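PDB 4XXF: fuculose-1-phosphate aldolase, which belongs to the class II aldolase and adducin family of the AraD-like clan and binds a zinc ion through three histidines. Local coordinates for residues Met100-Glu111 / Ser163-Lys173; Ala134-Phe143 / Trp196-Gln207. All coordinates share one frame; numbering follows the deposited sequence.

Contact 1 (Met100-Glu111 / Ser163-Lys173); sequences MIHSAIHKARPE and SGTIAVALQQK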
loop_
_atom_site.group_PDB
_atom_site.type_symbol
_atom_site.label_atom_id
_atom_site.label_comp_id
_atom_site.label_asym_id
_atom_site.label_seq_id
_atom_site.Cartn_x
_atom_site.Cartn_y
_atom_site.Cartn_z
ATOM N N MET A 100 4.228 -4.178 -31.838
ATOM C CA MET A 100 3.672 -3.655 -33.081
ATOM C C MET A 100 2.578 -2.613 -32.835
ATOM O O MET A 100 2.313 -1.798 -33.709
ATOM C CB MET A 100 3.152 -4.795 -33.959
ATOM C CG MET A 100 4.266 -5.708 -34.475
ATOM S SD MET A 100 5.602 -4.840 -35.351
ATOM C CE MET A 100 4.745 -4.261 -36.814
ATOM N N ILE A 101 1.966 -2.610 -31.652
ATOM C CA ILE A 101 1.127 -1.470 -31.275
ATOM C C ILE A 101 1.977 -0.198 -31.234
ATOM O O ILE A 101 1.603 0.847 -31.789
ATOM C CB ILE A 101 0.432 -1.688 -29.920
ATOM C CG1 ILE A 101 -0.610 -2.800 -30.060
ATOM C CG2 ILE A 101 -0.231 -0.402 -29.454
ATOM C CD1 ILE A 101 -1.265 -3.205 -28.751
ATOM N N HIS A 102 3.130 -0.280 -30.582
ATOM C CA HIS A 102 4.025 0.867 -30.518
ATOM C C HIS A 102 4.528 1.233 -31.907
ATOM O O HIS A 102 4.584 2.401 -32.272
ATOM C CB HIS A 102 5.211 0.593 -29.594
ATOM C CG HIS A 102 4.846 0.487 -28.147
ATOM N ND1 HIS A 102 5.649 0.982 -27.139
ATOM C CD2 HIS A 102 3.781 -0.079 -27.534
ATOM C CE1 HIS A 102 5.085 0.738 -25.971
ATOM N NE2 HIS A 102 3.950 0.099 -26.181
ATOM N N SER A 103 4.883 0.225 -32.691
ATOM C CA SER A 103 5.443 0.477 -34.000
ATOM C C SER A 103 4.467 1.271 -34.870
ATOM O O SER A 103 4.868 2.218 -35.562
ATOM C CB SER A 103 5.814 -0.837 -34.679
ATOM O OG SER A 103 6.440 -0.580 -35.915
ATOM N N ALA A 104 3.190 0.891 -34.835
ATOM C CA ALA A 104 2.163 1.592 -35.606
ATOM C C ALA A 104 2.062 3.055 -35.184
ATOM O O ALA A 104 1.962 3.937 -36.030
ATOM C CB ALA A 104 0.809 0.906 -35.463
ATOM N N ILE A 105 2.106 3.326 -33.882
ATOM C CA ILE A 105 2.057 4.712 -33.430
ATOM C C ILE A 105 3.317 5.502 -33.835
ATOM O O ILE A 105 3.208 6.627 -34.332
ATOM C CB ILE A 105 1.869 4.793 -31.900
ATOM C CG1 ILE A 105 0.524 4.181 -31.492
ATOM C CG2 ILE A 105 1.987 6.248 -31.431
ATOM C CD1 ILE A 105 0.424 3.887 -29.991
ATOM N N HIS A 106 4.503 4.930 -33.600
ATOM C CA HIS A 106 5.762 5.584 -33.990
ATOM C C HIS A 106 5.774 5.917 -35.497
ATOM O O HIS A 106 6.321 6.942 -35.919
ATOM C CB HIS A 106 6.988 4.702 -33.663
ATOM C CG HIS A 106 7.363 4.633 -32.209
ATOM N ND1 HIS A 106 7.847 5.710 -31.496
ATOM C CD2 HIS A 106 7.419 3.573 -31.367
ATOM C CE1 HIS A 106 8.132 5.326 -30.262
ATOM N NE2 HIS A 106 7.881 4.031 -30.157
ATOM N N LYS A 107 5.180 5.048 -36.313
ATOM C CA LYS A 107 5.153 5.250 -37.757
ATOM C C LYS A 107 4.222 6.394 -38.125
ATOM O O LYS A 107 4.541 7.214 -38.985
ATOM C CB LYS A 107 4.715 3.969 -38.462
ATOM C CG LYS A 107 4.832 4.028 -39.976
ATOM C CD LYS A 107 3.958 2.973 -40.646
ATOM C CE LYS A 107 4.258 1.580 -40.120
ATOM N NZ LYS A 107 3.011 0.801 -39.849
ATOM N N ALA A 108 3.075 6.450 -37.450
ATOM C CA ALA A 108 2.056 7.458 -37.726
ATOM C C ALA A 108 2.489 8.834 -37.246
ATOM O O ALA A 108 2.166 9.847 -37.859
ATOM C CB ALA A 108 0.741 7.074 -37.076
ATOM N N ARG A 109 3.200 8.861 -36.122
ATOM C CA ARG A 109 3.581 10.128 -35.499
ATOM C C ARG A 109 5.086 10.258 -35.289
ATOM O O ARG A 109 5.616 9.802 -34.275
ATOM C CB ARG A 109 2.846 10.286 -34.173
ATOM C CG ARG A 109 1.338 10.344 -34.353
ATOM C CD ARG A 109 0.597 10.456 -33.031
ATOM N NE ARG A 109 1.087 11.547 -32.187
ATOM C CZ ARG A 109 0.599 11.815 -30.982
ATOM N NH1 ARG A 109 -0.413 11.102 -30.507
ATOM N NH2 ARG A 109 1.118 12.795 -30.259
ATOM N N PRO A 110 5.777 10.910 -36.239
ATOM C CA PRO A 110 7.236 11.054 -36.203
ATOM C C PRO A 110 7.748 11.774 -34.962
ATOM O O PRO A 110 8.879 11.525 -34.549
ATOM C CB PRO A 110 7.539 11.875 -37.460
ATOM C CG PRO A 110 6.420 11.547 -38.394
ATOM C CD PRO A 110 5.207 11.388 -37.513
ATOM N N GLU A 111 6.931 12.647 -34.378
ATOM C CA GLU A 111 7.351 13.403 -33.204
ATOM C C GLU A 111 7.303 12.556 -31.934
ATOM O O GLU A 111 7.877 12.932 -30.913
ATOM C CB GLU A 111 6.483 14.656 -33.027
ATOM C CG GLU A 111 5.170 14.438 -32.287
ATOM C CD GLU A 111 4.079 13.839 -33.159
ATOM O OE1 GLU A 111 4.323 13.563 -34.358
ATOM O OE2 GLU A 111 2.963 13.653 -32.635
ATOM N N SER A 163 -3.185 -3.043 -33.807
ATOM C CA SER A 163 -2.317 -1.868 -33.751
ATOM C C SER A 163 -2.876 -0.656 -34.495
ATOM O O SER A 163 -2.869 0.456 -33.969
ATOM C CB SER A 163 -0.932 -2.218 -34.300
ATOM O OG SER A 163 -1.026 -2.871 -35.554
ATOM N N GLY A 164 -3.351 -0.867 -35.718
ATOM C CA GLY A 164 -3.893 0.221 -36.513
ATOM C C GLY A 164 -5.079 0.909 -35.862
ATOM O O GLY A 164 -5.195 2.133 -35.895
ATOM N N THR A 165 -5.966 0.124 -35.269
ATOM C CA THR A 165 -7.147 0.672 -34.619
ATOM C C THR A 165 -6.757 1.575 -33.444
ATOM O O THR A 165 -7.344 2.638 -33.257
ATOM C CB THR A 165 -8.088 -0.446 -34.136
ATOM O OG1 THR A 165 -8.569 -1.183 -35.268
ATOM C CG2 THR A 165 -9.276 0.139 -33.391
ATOM N N ILE A 166 -5.756 1.165 -32.671
ATOM C CA ILE A 166 -5.295 1.975 -31.540
ATOM C C ILE A 166 -4.637 3.276 -32.015
ATOM O O ILE A 166 -4.915 4.350 -31.478
ATOM C CB ILE A 166 -4.319 1.178 -30.643
ATOM C CG1 ILE A 166 -5.081 0.062 -29.914
ATOM C CG2 ILE A 166 -3.648 2.094 -29.639
ATOM C CD1 ILE A 166 -4.197 -0.968 -29.216
ATOM N N ALA A 167 -3.794 3.196 -33.039
ATOM C CA ALA A 167 -3.150 4.393 -33.562
ATOM C C ALA A 167 -4.189 5.376 -34.099
ATOM O O ALA A 167 -4.094 6.579 -33.850
ATOM C CB ALA A 167 -2.141 4.033 -34.647
ATOM N N VAL A 168 -5.183 4.868 -34.824
ATOM C CA VAL A 168 -6.232 5.729 -35.352
ATOM C C VAL A 168 -7.024 6.377 -34.218
ATOM O O VAL A 168 -7.319 7.571 -34.264
ATOM C CB VAL A 168 -7.180 4.952 -36.290
ATOM C CG1 VAL A 168 -8.448 5.750 -36.572
ATOM C CG2 VAL A 168 -6.459 4.616 -37.584
ATOM N N ALA A 169 -7.336 5.607 -33.180
ATOM C CA ALA A 169 -8.109 6.141 -32.067
ATOM C C ALA A 169 -7.335 7.209 -31.292
ATOM O O ALA A 169 -7.920 8.179 -30.813
ATOM C CB ALA A 169 -8.538 5.016 -31.137
ATOM N N LEU A 170 -6.027 7.019 -31.153
ATOM C CA LEU A 170 -5.192 7.951 -30.396
ATOM C C LEU A 170 -5.131 9.336 -31.036
ATOM O O LEU A 170 -5.042 10.333 -30.336
ATOM C CB LEU A 170 -3.770 7.390 -30.254
ATOM C CG LEU A 170 -2.749 8.243 -29.497
ATOM C CD1 LEU A 170 -3.118 8.347 -28.026
ATOM C CD2 LEU A 170 -1.357 7.653 -29.648
ATOM N N GLN A 171 -5.181 9.374 -32.363
ATOM C CA GLN A 171 -5.009 10.630 -33.086
ATOM C C GLN A 171 -3.735 11.338 -32.599
ATOM O O GLN A 171 -2.681 10.725 -32.445
ATOM C CB GLN A 171 -6.247 11.527 -32.911
ATOM C CG GLN A 171 -7.577 10.840 -33.238
ATOM C CD GLN A 171 -8.778 11.765 -33.091
ATOM O OE1 GLN A 171 -8.695 12.815 -32.453
ATOM N NE2 GLN A 171 -9.902 11.374 -33.683
ATOM N N GLN A 172 -3.845 12.635 -32.311
ATOM C CA GLN A 172 -2.682 13.402 -31.857
ATOM C C GLN A 172 -2.636 13.591 -30.334
ATOM O O GLN A 172 -1.906 14.447 -29.830
ATOM C CB GLN A 172 -2.655 14.775 -32.545
ATOM C CG GLN A 172 -2.665 14.722 -34.074
ATOM C CD GLN A 172 -1.475 13.977 -34.639
ATOM O OE1 GLN A 172 -0.335 14.210 -34.239
ATOM N NE2 GLN A 172 -1.736 13.063 -35.569
ATOM N N LYS A 173 -3.402 12.785 -29.609
ATOM C CA LYS A 173 -3.530 12.943 -28.158
ATOM C C LYS A 173 -2.373 12.304 -27.392
ATOM O O LYS A 173 -1.621 11.514 -27.952
ATOM C CB LYS A 173 -4.876 12.379 -27.708
ATOM C CG LYS A 173 -6.050 13.169 -28.316
ATOM C CD LYS A 173 -7.407 12.701 -27.827
ATOM C CE LYS A 173 -8.517 13.607 -28.346
ATOM N NZ LYS A 173 -8.696 13.426 -29.807
HETATM O O HOH W 1 2.002 -2.330 -36.485
HETATM O O HOH W 2 0.805 14.041 -27.724
HETATM O O HOH W 3 1.965 13.632 -35.863
HETATM O O HOH W 4 1.030 15.922 -32.425
#
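The guanidinium of Arg-109 lies against the turn that follows helix 163-170, with Gln-172 CA over one face, offset toward the rim. At its edge, NH1 donates to Lys-173 O at 2.9 Å in a nearly straight bond (173°) lying in the guanidinium plane. NH1 also makes a weak bond to Gln-171 O, which comes in obliquely. Also at the edge is the carboxylate of Glu-111, held side-on: NE (2.9 Å) and NH2 both donate to its OE2, a salt bridge that, with the Lys-173 bond, fixes the rotation of the guanidinium. A bend at chi3 (52°) turns the head of Arg-109 back toward the turn, a type II' beta turn from Leu-170 to Lys-173. The Gln-172 side chain runs past Arg-109 in the opposite direction, its amide plane turned well away from that of the guanidinium; its OE1 is tied to Glu-111 by two waters, one on each carboxylate oxygen.

Beyond this polar end, toward the N-termini of the two segments, the contact is aliphatic. Ile-105 and Leu-170 cross at about a right angle, CG2 on CD2 at 4.0 Å, while Ile-105 CG1 rests on Ala-167 CB. Ile-101 CD1 meets Ile-166 CD1 at 3.7 Å. Small residues bring the backbones close at the far end, where Ser-163 CB packs 3.3 Å from Met-100 O and a water joins that carbonyl to Ser-163 OG.

The helix axes approach to 8.4 Å at a crossing angle of -44°, and both helices lie on the central mixed sheet. Ile-101 and Ile-105 rest on Leu-184 of strand 182-187, Arg-109 and Leu-170 share Val-186 of the same strand, and Ile-166 reaches Leu-178 of the adjacent strand 175-178 and Leu-150 of the outermost strand 147-150.

Contact 2 (Ala134-Phe143 / Trp196-Gln207); sequences AITTQDSCAF and WFIMLEKQCQVQ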
loop_
_atom_site.group_PDB
_atom_site.type_symbol
_atom_site.label_atom_id
_atom_site.label_comp_id
_atom_site.label_asym_id
_atom_site.label_seq_id
_atom_site.Cartn_x
_atom_site.Cartn_y
_atom_site.Cartn_z
ATOM N N ALA A 134 -12.993 11.515 -16.366
ATOM C CA ALA A 134 -13.636 12.753 -15.927
ATOM C C ALA A 134 -12.586 13.775 -15.497
ATOM O O ALA A 134 -11.610 13.435 -14.832
ATOM C CB ALA A 134 -14.617 12.475 -14.791
ATOM N N ILE A 135 -12.780 15.031 -15.875
ATOM C CA ILE A 135 -11.823 16.073 -15.534
ATOM C C ILE A 135 -12.311 16.762 -14.254
ATOM O O ILE A 135 -13.053 17.750 -14.289
ATOM C CB ILE A 135 -11.625 17.067 -16.702
ATOM C CG1 ILE A 135 -11.273 16.306 -17.995
ATOM C CG2 ILE A 135 -10.542 18.087 -16.357
ATOM C CD1 ILE A 135 -10.040 15.403 -17.909
ATOM N N THR A 136 -11.897 16.192 -13.123
ATOM C CA THR A 136 -12.430 16.552 -11.807
ATOM C C THR A 136 -11.363 17.038 -10.818
ATOM O O THR A 136 -11.685 17.370 -9.680
ATOM C CB THR A 136 -13.127 15.360 -11.164
ATOM O OG1 THR A 136 -12.177 14.298 -11.064
ATOM C CG2 THR A 136 -14.309 14.898 -12.013
ATOM N N THR A 137 -10.099 17.056 -11.240
ATOM C CA THR A 137 -9.011 17.544 -10.394
ATOM C C THR A 137 -8.076 18.416 -11.207
ATOM O O THR A 137 -8.013 18.309 -12.434
ATOM C CB THR A 137 -8.175 16.408 -9.780
ATOM O OG1 THR A 137 -7.456 15.747 -10.827
ATOM C CG2 THR A 137 -9.058 15.412 -9.038
ATOM N N GLN A 138 -7.328 19.274 -10.526
ATOM C CA GLN A 138 -6.350 20.098 -11.217
ATOM C C GLN A 138 -5.372 19.225 -12.006
ATOM O O GLN A 138 -5.099 19.488 -13.178
ATOM C CB GLN A 138 -5.611 20.967 -10.215
ATOM C CG GLN A 138 -4.559 21.840 -10.837
ATOM C CD GLN A 138 -3.973 22.811 -9.844
ATOM O OE1 GLN A 138 -4.702 23.522 -9.155
ATOM N NE2 GLN A 138 -2.646 22.833 -9.748
ATOM N N ASP A 139 -4.873 18.163 -11.380
ATOM C CA ASP A 139 -3.944 17.252 -12.051
ATOM C C ASP A 139 -4.541 16.634 -13.318
ATOM O O ASP A 139 -3.852 16.483 -14.339
ATOM C CB ASP A 139 -3.514 16.138 -11.084
ATOM C CG ASP A 139 -2.708 16.661 -9.887
ATOM O OD1 ASP A 139 -1.892 17.594 -10.042
ATOM O OD2 ASP A 139 -2.881 16.130 -8.772
ATOM N N SER A 140 -5.819 16.262 -13.256
ATOM C CA SER A 140 -6.489 15.666 -14.414
ATOM C C SER A 140 -6.568 16.608 -15.611
ATOM O O SER A 140 -6.769 16.159 -16.736
ATOM C CB SER A 140 -7.899 15.201 -14.043
ATOM O OG SER A 140 -8.800 16.280 -13.938
ATOM N N CYS A 141 -6.416 17.907 -15.379
ATOM C CA CYS A 141 -6.511 18.858 -16.477
ATOM C C CYS A 141 -5.359 18.712 -17.464
ATOM O O CYS A 141 -5.432 19.257 -18.560
ATOM C CB CYS A 141 -6.562 20.283 -15.945
ATOM S SG CYS A 141 -8.095 20.676 -15.064
ATOM N N ALA A 142 -4.310 17.973 -17.098
ATOM C CA ALA A 142 -3.266 17.640 -18.061
ATOM C C ALA A 142 -3.840 16.836 -19.234
ATOM O O ALA A 142 -3.233 16.776 -20.312
ATOM C CB ALA A 142 -2.146 16.861 -17.377
ATOM N N PHE A 143 -5.009 16.232 -19.020
ATOM C CA PHE A 143 -5.658 15.375 -20.016
ATOM C C PHE A 143 -6.901 15.985 -20.635
ATOM O O PHE A 143 -7.573 15.337 -21.447
ATOM C CB PHE A 143 -6.024 14.033 -19.385
ATOM C CG PHE A 143 -4.836 13.299 -18.850
ATOM C CD1 PHE A 143 -3.956 12.666 -19.707
ATOM C CD2 PHE A 143 -4.566 13.293 -17.494
ATOM C CE1 PHE A 143 -2.841 12.019 -19.213
ATOM C CE2 PHE A 143 -3.451 12.644 -16.994
ATOM C CZ PHE A 143 -2.582 12.016 -17.851
ATOM N N TRP A 196 2.914 11.389 -18.145
ATOM C CA TRP A 196 1.513 11.196 -18.502
ATOM C C TRP A 196 0.980 9.861 -17.977
ATOM O O TRP A 196 -0.168 9.788 -17.538
ATOM C CB TRP A 196 1.296 11.296 -20.012
ATOM C CG TRP A 196 1.844 12.533 -20.666
ATOM C CD1 TRP A 196 2.432 12.584 -21.904
ATOM C CD2 TRP A 196 1.833 13.889 -20.170
ATOM N NE1 TRP A 196 2.799 13.875 -22.197
ATOM C CE2 TRP A 196 2.455 14.690 -21.147
ATOM C CE3 TRP A 196 1.373 14.500 -18.994
ATOM C CZ2 TRP A 196 2.600 16.069 -21.005
ATOM C CZ3 TRP A 196 1.528 15.872 -18.851
ATOM C CH2 TRP A 196 2.146 16.638 -19.847
ATOM N N PHE A 197 1.802 8.815 -17.988
ATOM C CA PHE A 197 1.348 7.530 -17.467
ATOM C C PHE A 197 1.114 7.607 -15.957
ATOM O O PHE A 197 0.079 7.155 -15.461
ATOM C CB PHE A 197 2.337 6.403 -17.798
ATOM C CG PHE A 197 1.723 5.039 -17.689
ATOM C CD1 PHE A 197 1.554 4.438 -16.449
ATOM C CD2 PHE A 197 1.280 4.369 -18.811
ATOM C CE1 PHE A 197 0.949 3.197 -16.335
ATOM C CE2 PHE A 197 0.702 3.115 -18.695
ATOM C CZ PHE A 197 0.532 2.536 -17.457
ATOM N N ILE A 198 2.070 8.165 -15.218
ATOM C CA ILE A 198 1.924 8.320 -13.771
ATOM C C ILE A 198 0.669 9.127 -13.438
ATOM O O ILE A 198 -0.110 8.770 -12.539
ATOM C CB ILE A 198 3.165 9.008 -13.159
ATOM C CG1 ILE A 198 4.367 8.063 -13.205
ATOM C CG2 ILE A 198 2.909 9.427 -11.720
ATOM C CD1 ILE A 198 5.706 8.781 -12.964
ATOM N N MET A 199 0.469 10.230 -14.154
ATOM C CA MET A 199 -0.667 11.097 -13.869
ATOM C C MET A 199 -1.985 10.450 -14.251
ATOM O O MET A 199 -2.992 10.647 -13.564
ATOM C CB MET A 199 -0.497 12.448 -14.569
ATOM C CG MET A 199 0.696 13.231 -14.019
ATOM S SD MET A 199 0.934 14.818 -14.848
ATOM C CE MET A 199 -0.377 15.791 -14.101
ATOM N N LEU A 200 -2.001 9.689 -15.339
ATOM C CA LEU A 200 -3.245 9.055 -15.780
ATOM C C LEU A 200 -3.620 7.904 -14.851
ATOM O O LEU A 200 -4.786 7.769 -14.483
ATOM C CB LEU A 200 -3.124 8.568 -17.231
ATOM C CG LEU A 200 -4.387 8.010 -17.888
ATOM C CD1 LEU A 200 -5.518 9.024 -17.826
ATOM C CD2 LEU A 200 -4.067 7.654 -19.318
ATOM N N GLU A 201 -2.640 7.097 -14.450
ATOM C CA GLU A 201 -2.896 6.031 -13.486
ATOM C C GLU A 201 -3.443 6.609 -12.182
ATOM O O GLU A 201 -4.414 6.089 -11.621
ATOM C CB GLU A 201 -1.622 5.217 -13.231
ATOM C CG GLU A 201 -1.722 4.147 -12.113
ATOM C CD GLU A 201 -2.591 2.949 -12.438
ATOM O OE1 GLU A 201 -3.105 2.843 -13.579
ATOM O OE2 GLU A 201 -2.728 2.096 -11.534
ATOM N N LYS A 202 -2.849 7.708 -11.723
ATOM C CA LYS A 202 -3.332 8.357 -10.505
ATOM C C LYS A 202 -4.754 8.876 -10.667
ATOM O O LYS A 202 -5.587 8.685 -9.769
ATOM C CB LYS A 202 -2.398 9.499 -10.097
ATOM C CG LYS A 202 -2.825 10.236 -8.817
ATOM C CD LYS A 202 -2.960 9.336 -7.595
ATOM C CE LYS A 202 -1.632 8.707 -7.187
ATOM N NZ LYS A 202 -1.780 7.850 -5.974
ATOM N N GLN A 203 -5.078 9.517 -11.791
ATOM C CA GLN A 203 -6.426 10.034 -11.923
ATOM C C GLN A 203 -7.446 8.898 -12.067
ATOM O O GLN A 203 -8.578 9.035 -11.605
ATOM C CB GLN A 203 -6.538 11.016 -13.086
ATOM C CG GLN A 203 -7.910 11.698 -13.136
ATOM C CD GLN A 203 -8.267 12.479 -11.881
ATOM O OE1 GLN A 203 -7.407 13.035 -11.207
ATOM N NE2 GLN A 203 -9.551 12.536 -11.576
ATOM N N CYS A 204 -7.062 7.777 -12.682
ATOM C CA CYS A 204 -7.962 6.625 -12.699
ATOM C C CYS A 204 -8.233 6.135 -11.273
ATOM O O CYS A 204 -9.370 5.821 -10.931
ATOM C CB CYS A 204 -7.377 5.492 -13.538
ATOM S SG CYS A 204 -7.410 5.771 -15.314
ATOM N N GLN A 205 -7.188 6.085 -10.450
ATOM C CA GLN A 205 -7.333 5.728 -9.048
ATOM C C GLN A 205 -8.290 6.670 -8.332
ATOM O O GLN A 205 -9.176 6.237 -7.585
ATOM C CB GLN A 205 -5.968 5.742 -8.365
ATOM C CG GLN A 205 -5.999 5.290 -6.904
ATOM C CD GLN A 205 -4.661 5.457 -6.231
ATOM O OE1 GLN A 205 -3.713 5.987 -6.824
ATOM N NE2 GLN A 205 -4.561 4.988 -4.990
ATOM N N VAL A 206 -8.103 7.964 -8.569
ATOM C CA VAL A 206 -8.931 9.001 -7.972
ATOM C C VAL A 206 -10.393 8.854 -8.406
ATOM O O VAL A 206 -11.303 8.938 -7.576
ATOM C CB VAL A 206 -8.388 10.401 -8.342
ATOM C CG1 VAL A 206 -9.422 11.472 -8.087
ATOM C CG2 VAL A 206 -7.095 10.681 -7.567
ATOM N N GLN A 207 -10.632 8.616 -9.689
ATOM C CA GLN A 207 -12.004 8.483 -10.158
ATOM C C GLN A 207 -12.678 7.243 -9.563
ATOM O O GLN A 207 -13.850 7.306 -9.197
ATOM C CB GLN A 207 -12.084 8.436 -11.690
ATOM C CG GLN A 207 -13.543 8.290 -12.175
ATOM C CD GLN A 207 -13.814 8.825 -13.563
ATOM O OE1 GLN A 207 -12.930 9.364 -14.244
ATOM N NE2 GLN A 207 -15.053 8.662 -13.997
HETATM O O HOH W 5 -11.480 11.378 -13.267
#
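Two glutamines of helix 190-213 make the polar half of this contact. Gln-203 OE1 accepts from Thr-137 OG1 at 2.7 Å, the hydroxyl standing above the amide carbonyl plane, and Gln-207 OE1 takes the backbone N of Ala-134 at 3.0 Å in a nearly straight bond. A bend at chi2 (59°) swings the Gln-203 amide against Ser-140 CB. One water binds Ala-134 O, Gln-203 NE2 and Gln-207 OE1 together.

Thr-137 OG1 also receives the backbone N of Ser-140, an ST motif at the start of the 3-10 segment 139-143; Ser-140 OG returns a bond to Thr-137 O. This turn belongs to the loop between helix 121-127 and strand 147-150 of the AraD-like fold, and it reaches a second subunit: Asp-139 forms a salt bridge with Lys-124 and a hydrogen bond with the zinc ligand His-119, both of that neighbouring chain.

Apolar contacts fill the other end. Phe-143 has Leu-200 CD1 over the centre of one face, a CH-pi contact 4.1 Å from the centroid, and Ala-142 CB toward the rim of the opposite face; Trp-196 O lies at the ring edge. Met-199 CE settles 3.9 Å from Ala-142 CB.

Contact 1 and contact 2 have centres 22 Å apart and do not touch, their nearest atoms being about 7 Å from each other. Their segments alternate along the chain, in the order 100-111, 134-143, 163-173, 196-207, so the two pairings cross along the sequence within one class II aldolase domain. Contact 1 packs on Leu-184 and Val-186 of strand 182-187, contact 2 on Leu-183, whose side chain points to the other face, so the mixed sheet lies between them. Each contact also comes near a zinc ion. Contact 1 lies beside one through Ile-101, and contact 2 brings Asp-139 to the zinc ligand His-119 of a second subunit, linking the fold of one chain to the metal site of another.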